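Local coordinates for bifunctional GH43-CE protein (Bacteroides eggerthii, PDB 6MLY) that probably cleaves xylose units from xylan-derived sugars with its family 43 glycosidase module and carries a second, carbohydrate esterase module, at residues Y546-L551 and L617-I622; L575-A580 and M781-A786; I608-A613 and P663-R668. One frame throughout, in Å; residues are numbered along the deposited sequence.

How the interactions relate
All three interactions lie in the alpha/beta-hydrolase-type esterase module, with interaction 1 between the other two: its centre is about 10 Å from that of interaction 2 and about 11 Å from that of interaction 3. Strand 546-552 passes from the first to the second through backbone pairing, Lys547 O lying 2.8 Å from Ala580 N, and Phe621 packs on helix 775-789. Toward interaction 3, Leu617 N lies 3.0 Å from Ala612 O and Ile622 rests on Arg609. Interactions 2 and 3 do not touch; their nearest atoms are about 8 Å apart. None lies at the predicted glycosidase site, and the bound sodium ion is about 10 Å from the Arg668 side chain.

Interaction 1 (Y546-L551 and L617-I622); sequences YKVVVL and LDTSFI
Lys547 and Phe621 cross at about a right angle, the lysine CD lying 3.9 Å from the CB of Phe621. The lysine chain leaves with CG anti to its carbonyl carbon and bends at chi2 (-145°); farther out it runs beside Asp618, both side chains pointing the same way. There CE approaches Asp618 OD2, but NZ stays 4.2 Å from that oxygen, longer than a salt bridge, and hydrogen-bonds instead to Ala789 O of helix 775-789. The other carboxylate oxygen, OD1, accepts from both Ser620 N and Ser620 OG, the backbone bond closing an Asx turn where the chain turns a corner. An alanine in place of Asp618 would probably leave both Ser620 donors without their acceptor, the corner less firmly fixed and the lysine without its nearby negative charge. On the other face of the sheet Val548 meets two side chains: its side chain crosses that of Leu617 at about a right angle, CG2 3.8 Å from CB, and its CB lies 4.0 Å from Ile622 CG1. Val549 CG2 touches the edge of the Phe621 ring at CE2. The backbones pair in parallel on both sides of the corner, Asp618 N donating to Tyr546 O (2.6 Å) and Val548 N to Phe621 O (3.0 Å, 166° at the hydrogen). Strand 579-584 pairs on the other edge of strand 546-552, giving the order at the heart of the alpha/beta-hydrolase sheet, in which strand 621-627 runs on to what is probably the nucleophile elbow of the esterase.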
loop_
_atom_site.group_PDB
_atom_site.type_symbol
_atom_site.label_atom_id
_atom_site.label_comp_id
_atom_site.label_asym_id
_atom_site.label_seq_id
_atom_site.Cartn_x
_atom_site.Cartn_y
_atom_site.Cartn_z
ATOM N N TYR A 546 -3.762 4.453 -24.131
ATOM C CA TYR A 546 -4.493 3.190 -24.203
ATOM C C TYR A 546 -5.992 3.465 -24.359
ATOM O O TYR A 546 -6.535 4.392 -23.751
ATOM C CB TYR A 546 -4.247 2.355 -22.946
ATOM C CG TYR A 546 -2.804 1.998 -22.707
ATOM C CD1 TYR A 546 -2.182 1.013 -23.456
ATOM C CD2 TYR A 546 -2.059 2.647 -21.735
ATOM C CE1 TYR A 546 -0.855 0.677 -23.244
ATOM C CE2 TYR A 546 -0.732 2.320 -21.506
ATOM C CZ TYR A 546 -0.128 1.334 -22.267
ATOM O OH TYR A 546 1.175 1.007 -22.053
ATOM N N LYS A 547 -6.654 2.639 -25.173
ATOM C CA LYS A 547 -8.093 2.730 -25.348
ATOM C C LYS A 547 -8.737 2.043 -24.141
ATOM O O LYS A 547 -8.156 1.119 -23.572
ATOM C CB LYS A 547 -8.476 2.156 -26.714
ATOM C CG LYS A 547 -7.541 2.594 -27.834
ATOM C CD LYS A 547 -8.190 2.810 -29.172
ATOM C CE LYS A 547 -7.266 3.517 -30.140
ATOM N NZ LYS A 547 -7.966 3.910 -31.384
ATOM N N VAL A 548 -9.909 2.540 -23.732
ATOM C CA VAL A 548 -10.481 2.227 -22.423
ATOM C C VAL A 548 -11.586 1.178 -22.580
ATOM O O VAL A 548 -12.291 1.157 -23.595
ATOM C CB VAL A 548 -11.024 3.495 -21.738
ATOM C CG1 VAL A 548 -11.556 3.202 -20.344
ATOM C CG2 VAL A 548 -9.981 4.601 -21.691
ATOM N N VAL A 549 -11.723 0.314 -21.566
ATOM C CA VAL A 549 -12.912 -0.523 -21.396
ATOM C C VAL A 549 -13.247 -0.584 -19.899
ATOM O O VAL A 549 -12.386 -0.906 -19.078
ATOM C CB VAL A 549 -12.740 -1.929 -22.010
ATOM C CG1 VAL A 549 -13.920 -2.839 -21.686
ATOM C CG2 VAL A 549 -12.514 -1.871 -23.518
ATOM N N VAL A 550 -14.516 -0.283 -19.585
ATOM C CA VAL A 550 -15.066 -0.187 -18.229
ATOM C C VAL A 550 -15.673 -1.540 -17.833
ATOM O O VAL A 550 -16.183 -2.261 -18.683
ATOM C CB VAL A 550 -16.124 0.931 -18.164
ATOM C CG1 VAL A 550 -16.856 0.969 -16.831
ATOM C CG2 VAL A 550 -15.519 2.286 -18.487
ATOM N N LEU A 551 -15.624 -1.859 -16.535
ATOM C CA LEU A 551 -16.226 -3.073 -15.983
ATOM C C LEU A 551 -17.203 -2.692 -14.864
ATOM O O LEU A 551 -16.806 -2.049 -13.882
ATOM C CB LEU A 551 -15.135 -3.992 -15.420
ATOM C CG LEU A 551 -13.881 -4.182 -16.274
ATOM C CD1 LEU A 551 -12.879 -5.069 -15.547
ATOM C CD2 LEU A 551 -14.224 -4.780 -17.631
ATOM N N LEU A 617 -4.973 7.623 -21.094
ATOM C CA LEU A 617 -6.215 7.020 -21.613
ATOM C C LEU A 617 -6.646 7.726 -22.906
ATOM O O LEU A 617 -7.000 8.906 -22.890
ATOM C CB LEU A 617 -7.322 7.113 -20.555
ATOM C CG LEU A 617 -7.031 6.423 -19.221
ATOM C CD1 LEU A 617 -8.248 6.464 -18.309
ATOM C CD2 LEU A 617 -6.576 4.985 -19.424
ATOM N N ASP A 618 -6.608 6.970 -24.012
ATOM C CA ASP A 618 -7.141 7.367 -25.310
ATOM C C ASP A 618 -8.658 7.167 -25.268
ATOM O O ASP A 618 -9.144 6.056 -25.470
ATOM C CB ASP A 618 -6.487 6.560 -26.439
ATOM C CG ASP A 618 -6.887 6.967 -27.852
ATOM O OD1 ASP A 618 -7.959 7.584 -28.016
ATOM O OD2 ASP A 618 -6.120 6.650 -28.788
ATOM N N THR A 619 -9.396 8.252 -25.009
ATOM C CA THR A 619 -10.851 8.204 -24.900
ATOM C C THR A 619 -11.504 8.516 -26.254
ATOM O O THR A 619 -12.593 9.087 -26.295
ATOM C CB THR A 619 -11.343 9.163 -23.812
ATOM O OG1 THR A 619 -11.110 10.497 -24.264
ATOM C CG2 THR A 619 -10.656 8.935 -22.484
ATOM N N SER A 620 -10.825 8.160 -27.353
ATOM C CA SER A 620 -11.459 8.056 -28.656
ATOM C C SER A 620 -12.303 6.774 -28.685
ATOM O O SER A 620 -13.238 6.664 -29.469
ATOM C CB SER A 620 -10.445 8.094 -29.777
ATOM O OG SER A 620 -9.730 6.870 -29.870
ATOM N N PHE A 621 -11.949 5.825 -27.807
ATOM C CA PHE A 621 -12.681 4.593 -27.589
ATOM C C PHE A 621 -12.829 4.326 -26.083
ATOM O O PHE A 621 -11.832 4.223 -25.365
ATOM C CB PHE A 621 -11.964 3.428 -28.277
ATOM C CG PHE A 621 -12.685 2.105 -28.198
ATOM C CD1 PHE A 621 -13.597 1.735 -29.177
ATOM C CD2 PHE A 621 -12.451 1.229 -27.149
ATOM C CE1 PHE A 621 -14.255 0.517 -29.108
ATOM C CE2 PHE A 621 -13.115 0.013 -27.081
ATOM C CZ PHE A 621 -14.014 -0.342 -28.061
ATOM N N ILE A 622 -14.084 4.210 -25.628
ATOM C CA ILE A 622 -14.435 3.701 -24.298
ATOM C C ILE A 622 -15.480 2.580 -24.454
ATOM O O ILE A 622 -16.666 2.845 -24.690
ATOM C CB ILE A 622 -14.948 4.839 -23.393
ATOM C CG1 ILE A 622 -13.892 5.936 -23.205
ATOM C CG2 ILE A 622 -15.435 4.286 -22.061
ATOM C CD1 ILE A 622 -14.343 7.106 -22.356
#

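Interaction 2 (L575-A580 and M781-A786); sequences LDKGFA and MIDFFA
Lys577 meets helix 775-789 through its aliphatic carbons rather than its charge, and no hydrogen bond joins the two segments: CB, CG and CD all touch one methyl, CG2 of Ile782. The two side chains slide past each other in opposite directions. Lys577 starts with CG anti to its backbone N (chi1 -167°) and bends at chi2 (65°), which sets CD; farther out CE meets the CB of Ala786 at 3.4 Å. At the tip, NZ is 4.0 Å from Asp783 OD1; the two charges may still attract each other, but no salt bridge forms between them, and Asp783 has its salt bridge with Lys779 through OD2. Phe579 supplies the second half of the contact. Its ring meets the helix with an edge, CZ lying 3.4 Å from Phe785 O, with Ala786 N also at the rim and in the ring plane. The ring's C-H edge would probably suit the carbonyl oxygen electrostatically. The Phe579 and Phe785 side chains cross at about a right angle, CZ against CB at 3.7 Å, and the Phe785 ring itself leads away toward Val549, Ala671 and Val673. Between lysine and phenylalanine, Gly578 takes a positive phi of 116° as the C-prime residue of a Schellman motif, Phe579 N bonding to Leu574 O and Gly578 N weakly to Leu575 O. The motif ends helix 563-577 ahead of strand 579-584, so helix 775-789 packs at once against the end of that helix, Phe579 and, through Phe785, strands 546-552 and 671-675 of the central sheet.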
loop_
_atom_site.group_PDB
_atom_site.type_symbol
_atom_site.label_atom_id
_atom_site.label_comp_id
_atom_site.label_asym_id
_atom_site.label_seq_id
_atom_site.Cartn_x
_atom_site.Cartn_y
_atom_site.Cartn_z
ATOM N N LEU A 575 -6.429 -6.737 -20.739
ATOM C CA LEU A 575 -5.107 -6.116 -20.552
ATOM C C LEU A 575 -4.083 -6.684 -21.546
ATOM O O LEU A 575 -3.192 -5.954 -21.990
ATOM C CB LEU A 575 -4.648 -6.329 -19.104
ATOM C CG LEU A 575 -5.230 -5.352 -18.083
ATOM C CD1 LEU A 575 -5.112 -5.901 -16.668
ATOM C CD2 LEU A 575 -4.561 -3.989 -18.183
ATOM N N ASP A 576 -4.205 -7.975 -21.882
ATOM C CA ASP A 576 -3.280 -8.653 -22.804
ATOM C C ASP A 576 -3.480 -8.145 -24.243
ATOM O O ASP A 576 -2.538 -8.159 -25.040
ATOM C CB ASP A 576 -3.451 -10.173 -22.749
ATOM C CG ASP A 576 -3.073 -10.806 -21.418
ATOM O OD1 ASP A 576 -1.972 -10.509 -20.916
ATOM O OD2 ASP A 576 -3.882 -11.601 -20.899
ATOM N N LYS A 577 -4.707 -7.722 -24.577
ATOM C CA LYS A 577 -5.048 -7.252 -25.926
ATOM C C LYS A 577 -4.520 -5.826 -26.153
ATOM O O LYS A 577 -4.307 -5.428 -27.305
ATOM C CB LYS A 577 -6.564 -7.289 -26.142
ATOM C CG LYS A 577 -7.017 -7.113 -27.586
ATOM C CD LYS A 577 -6.596 -8.239 -28.517
ATOM C CE LYS A 577 -7.274 -8.157 -29.870
ATOM N NZ LYS A 577 -6.783 -9.197 -30.805
ATOM N N GLY A 578 -4.335 -5.071 -25.058
ATOM C CA GLY A 578 -3.781 -3.706 -25.084
ATOM C C GLY A 578 -4.765 -2.637 -24.622
ATOM O O GLY A 578 -4.601 -1.458 -24.963
ATOM N N PHE A 579 -5.770 -3.037 -23.830
ATOM C CA PHE A 579 -6.822 -2.136 -23.357
ATOM C C PHE A 579 -6.521 -1.673 -21.927
ATOM O O PHE A 579 -6.172 -2.480 -21.061
ATOM C CB PHE A 579 -8.189 -2.819 -23.379
ATOM C CG PHE A 579 -8.853 -2.862 -24.733
ATOM C CD1 PHE A 579 -8.989 -4.060 -25.423
ATOM C CD2 PHE A 579 -9.355 -1.705 -25.311
ATOM C CE1 PHE A 579 -9.604 -4.093 -26.665
ATOM C CE2 PHE A 579 -9.974 -1.742 -26.550
ATOM C CZ PHE A 579 -10.091 -2.934 -27.225
ATOM N N ALA A 580 -6.679 -0.367 -21.692
ATOM C CA ALA A 580 -6.778 0.158 -20.342
ATOM C C ALA A 580 -8.113 -0.307 -19.759
ATOM O O ALA A 580 -9.126 -0.279 -20.446
ATOM C CB ALA A 580 -6.671 1.663 -20.345
ATOM N N MET A 781 -15.430 -11.298 -26.697
ATOM C CA MET A 781 -15.539 -9.973 -26.075
ATOM C C MET A 781 -14.338 -9.111 -26.487
ATOM O O MET A 781 -14.497 -7.951 -26.880
ATOM C CB MET A 781 -15.578 -10.079 -24.547
ATOM C CG MET A 781 -15.786 -8.746 -23.857
ATOM S SD MET A 781 -15.805 -8.895 -22.062
ATOM C CE MET A 781 -14.065 -9.196 -21.751
ATOM N N ILE A 782 -13.144 -9.706 -26.392
ATOM C CA ILE A 782 -11.874 -9.045 -26.685
ATOM C C ILE A 782 -11.842 -8.664 -28.174
ATOM O O ILE A 782 -11.582 -7.509 -28.516
ATOM C CB ILE A 782 -10.686 -9.950 -26.290
ATOM C CG1 ILE A 782 -10.745 -10.387 -24.822
ATOM C CG2 ILE A 782 -9.358 -9.278 -26.613
ATOM C CD1 ILE A 782 -10.934 -9.255 -23.838
ATOM N N ASP A 783 -12.125 -9.640 -29.046
ATOM C CA ASP A 783 -12.018 -9.478 -30.499
ATOM C C ASP A 783 -12.978 -8.389 -30.996
ATOM O O ASP A 783 -12.664 -7.683 -31.960
ATOM C CB ASP A 783 -12.279 -10.803 -31.218
ATOM C CG ASP A 783 -11.133 -11.792 -31.106
ATOM O OD1 ASP A 783 -10.107 -11.435 -30.500
ATOM O OD2 ASP A 783 -11.274 -12.912 -31.632
ATOM N N PHE A 784 -14.139 -8.270 -30.338
ATOM C CA PHE A 784 -15.159 -7.270 -30.673
ATOM C C PHE A 784 -14.666 -5.870 -30.275
ATOM O O PHE A 784 -14.645 -4.958 -31.107
ATOM C CB PHE A 784 -16.499 -7.631 -30.022
ATOM C CG PHE A 784 -17.530 -6.531 -30.048
ATOM C CD1 PHE A 784 -17.877 -5.909 -31.237
ATOM C CD2 PHE A 784 -18.159 -6.120 -28.884
ATOM C CE1 PHE A 784 -18.816 -4.889 -31.257
ATOM C CE2 PHE A 784 -19.100 -5.105 -28.904
ATOM C CZ PHE A 784 -19.426 -4.490 -30.090
ATOM N N PHE A 785 -14.256 -5.708 -29.010
ATOM C CA PHE A 785 -13.746 -4.418 -28.518
ATOM C C PHE A 785 -12.550 -3.971 -29.375
ATOM O O PHE A 785 -12.420 -2.780 -29.678
ATOM C CB PHE A 785 -13.412 -4.492 -27.025
ATOM C CG PHE A 785 -14.603 -4.440 -26.097
ATOM C CD1 PHE A 785 -15.593 -3.478 -26.253
ATOM C CD2 PHE A 785 -14.726 -5.338 -25.046
ATOM C CE1 PHE A 785 -16.682 -3.430 -25.394
ATOM C CE2 PHE A 785 -15.814 -5.286 -24.187
ATOM C CZ PHE A 785 -16.788 -4.330 -24.358
ATOM N N ALA A 786 -11.712 -4.934 -29.783
ATOM C CA ALA A 786 -10.529 -4.706 -30.632
ATOM C C ALA A 786 -10.919 -4.221 -32.039
ATOM O O ALA A 786 -10.238 -3.364 -32.599
ATOM C CB ALA A 786 -9.709 -5.971 -30.707
#

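Interaction 3 (I608-A613 and P663-R668). With EDO (1,2-ethanediol), chain G.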
loop_
_atom_site.group_PDB
_atom_site.type_symbol
_atom_site.label_atom_id
_atom_site.label_comp_id
_atom_site.label_asym_id
_atom_site.label_seq_id
_atom_site.Cartn_x
_atom_site.Cartn_y
_atom_site.Cartn_z
ATOM N N ILE A 608 -13.279 9.810 -16.664
ATOM C CA ILE A 608 -12.247 9.144 -17.460
ATOM C C ILE A 608 -11.734 10.085 -18.558
ATOM O O ILE A 608 -10.536 10.128 -18.820
ATOM C CB ILE A 608 -12.793 7.820 -18.038
ATOM C CG1 ILE A 608 -12.926 6.752 -16.950
ATOM C CG2 ILE A 608 -11.959 7.321 -19.212
ATOM C CD1 ILE A 608 -11.660 6.516 -16.154
ATOM N N ARG A 609 -12.651 10.805 -19.208
ATOM C CA ARG A 609 -12.301 11.681 -20.316
ATOM C C ARG A 609 -11.558 12.899 -19.760
ATOM O O ARG A 609 -10.532 13.309 -20.297
ATOM C CB ARG A 609 -13.555 12.074 -21.109
ATOM C CG ARG A 609 -14.149 10.938 -21.936
ATOM C CD ARG A 609 -14.954 11.412 -23.134
ATOM N NE ARG A 609 -15.284 10.326 -24.045
ATOM C CZ ARG A 609 -16.336 9.514 -23.916
ATOM N NH1 ARG A 609 -17.103 9.591 -22.843
ATOM N NH2 ARG A 609 -16.616 8.624 -24.858
ATOM N N ALA A 610 -12.077 13.440 -18.654
ATOM C CA ALA A 610 -11.594 14.674 -18.060
ATOM C C ALA A 610 -10.175 14.487 -17.503
ATOM O O ALA A 610 -9.389 15.439 -17.480
ATOM C CB ALA A 610 -12.553 15.119 -16.985
ATOM N N ASN A 611 -9.862 13.261 -17.059
ATOM C CA ASN A 611 -8.568 12.938 -16.466
ATOM C C ASN A 611 -7.773 12.005 -17.389
ATOM O O ASN A 611 -6.851 11.329 -16.939
ATOM C CB ASN A 611 -8.745 12.331 -15.071
ATOM C CG ASN A 611 -9.194 13.351 -14.045
ATOM O OD1 ASN A 611 -8.379 13.865 -13.269
ATOM N ND2 ASN A 611 -10.482 13.663 -14.051
ATOM N N ALA A 612 -8.100 12.017 -18.688
ATOM C CA ALA A 612 -7.564 11.053 -19.660
ATOM C C ALA A 612 -6.042 11.205 -19.792
ATOM O O ALA A 612 -5.301 10.224 -19.659
ATOM C CB ALA A 612 -8.256 11.230 -20.991
ATOM N N ALA A 613 -5.594 12.441 -20.047
ATOM C CA ALA A 613 -4.176 12.784 -20.250
ATOM C C ALA A 613 -3.304 12.227 -19.113
ATOM O O ALA A 613 -2.193 11.745 -19.350
ATOM C CB ALA A 613 -4.029 14.283 -20.367
ATOM N N PRO A 663 -19.262 17.910 -15.646
ATOM C CA PRO A 663 -20.479 17.788 -16.453
ATOM C C PRO A 663 -20.292 18.240 -17.910
ATOM O O PRO A 663 -21.069 17.863 -18.777
ATOM C CB PRO A 663 -21.465 18.716 -15.730
ATOM C CG PRO A 663 -20.587 19.788 -15.117
ATOM C CD PRO A 663 -19.302 19.077 -14.749
ATOM N N SER A 664 -19.257 19.056 -18.136
ATOM C CA SER A 664 -18.795 19.537 -19.443
ATOM C C SER A 664 -18.555 18.373 -20.422
ATOM O O SER A 664 -18.850 18.484 -21.610
ATOM C CB SER A 664 -17.534 20.371 -19.236
ATOM O OG SER A 664 -16.946 20.777 -20.463
ATOM N N PHE A 665 -18.011 17.262 -19.909
ATOM C CA PHE A 665 -17.423 16.201 -20.723
ATOM C C PHE A 665 -18.483 15.165 -21.095
ATOM O O PHE A 665 -19.529 15.087 -20.461
ATOM C CB PHE A 665 -16.260 15.540 -19.978
ATOM C CG PHE A 665 -15.069 16.444 -19.771
ATOM C CD1 PHE A 665 -15.031 17.337 -18.712
ATOM C CD2 PHE A 665 -13.998 16.415 -20.653
ATOM C CE1 PHE A 665 -13.942 18.176 -18.533
ATOM C CE2 PHE A 665 -12.911 17.254 -20.473
ATOM C CZ PHE A 665 -12.884 18.132 -19.412
ATOM N N SER A 666 -18.164 14.365 -22.118
ATOM C CA SER A 666 -19.076 13.389 -22.694
ATOM C C SER A 666 -19.108 12.121 -21.833
ATOM O O SER A 666 -18.075 11.638 -21.390
ATOM C CB SER A 666 -18.688 13.070 -24.117
ATOM O OG SER A 666 -19.668 12.249 -24.742
ATOM N N SER A 667 -20.321 11.580 -21.645
ATOM C CA SER A 667 -20.566 10.322 -20.930
ATOM C C SER A 667 -20.823 9.170 -21.913
ATOM O O SER A 667 -21.404 8.163 -21.525
ATOM C CB SER A 667 -21.729 10.473 -19.980
ATOM O OG SER A 667 -22.951 10.615 -20.691
ATOM N N ARG A 668 -20.366 9.311 -23.163
ATOM C CA ARG A 668 -20.647 8.339 -24.219
ATOM C C ARG A 668 -19.814 7.072 -24.019
ATOM O O ARG A 668 -18.766 7.105 -23.374
ATOM C CB ARG A 668 -20.324 8.904 -25.605
ATOM C CG ARG A 668 -21.478 9.643 -26.263
ATOM C CD ARG A 668 -21.091 10.130 -27.646
ATOM N NE ARG A 668 -22.164 10.862 -28.310
ATOM C CZ ARG A 668 -22.186 12.179 -28.483
ATOM N NH1 ARG A 668 -21.211 12.933 -27.995
ATOM N NH2 ARG A 668 -23.177 12.731 -29.163
HETATM C C1 EDO G . -22.487 14.286 -25.544
HETATM O O1 EDO G . -21.125 14.214 -25.961
HETATM C C2 EDO G . -22.873 13.046 -24.753
HETATM O O2 EDO G . -23.218 13.430 -23.421
#
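Arg668 O is gripped by both terminal nitrogens of Arg609: NH1 and NH2 each donate to it over 3.0 Å, an end-on, two-nitrogen hold on a single carbonyl oxygen that lies close to the guanidinium plane. NH2 comes from above the carbonyl plane, 61° out of it, whereas NH1 is tilted from it by only 17°. NH1 also makes a weak, bent bond to Ser666 O, so two carbonyls of the loop face one arginine and should help hold its guanidinium from turning. The arginine chain is extended from CG to NE, and the guanidinium at its end meets the loop carbonyls. Ser666 CB lies over one face of that head. Helix 596-610 forms the crossover between strands 579-584 and 621-627 of the alpha/beta-hydrolase sheet, and these contacts join its last turn to the loop that leads into strand 671-675. Farther back along the loop, Phe665 lays its ring face against the helix end in a CH-pi contact: Ala610 CB sits over the ring centre, 3.7 Å from the centroid and 11° off the ring normal. A 1,2-ethanediol molecule, probably from the crystallisation liquor, lies beside the loop, its O1 hydrogen-bonded to Ser666 OG at 2.7 Å; its placement against the Arg668 guanidinium is doubtful. Ser667 OG turns instead to Glu656.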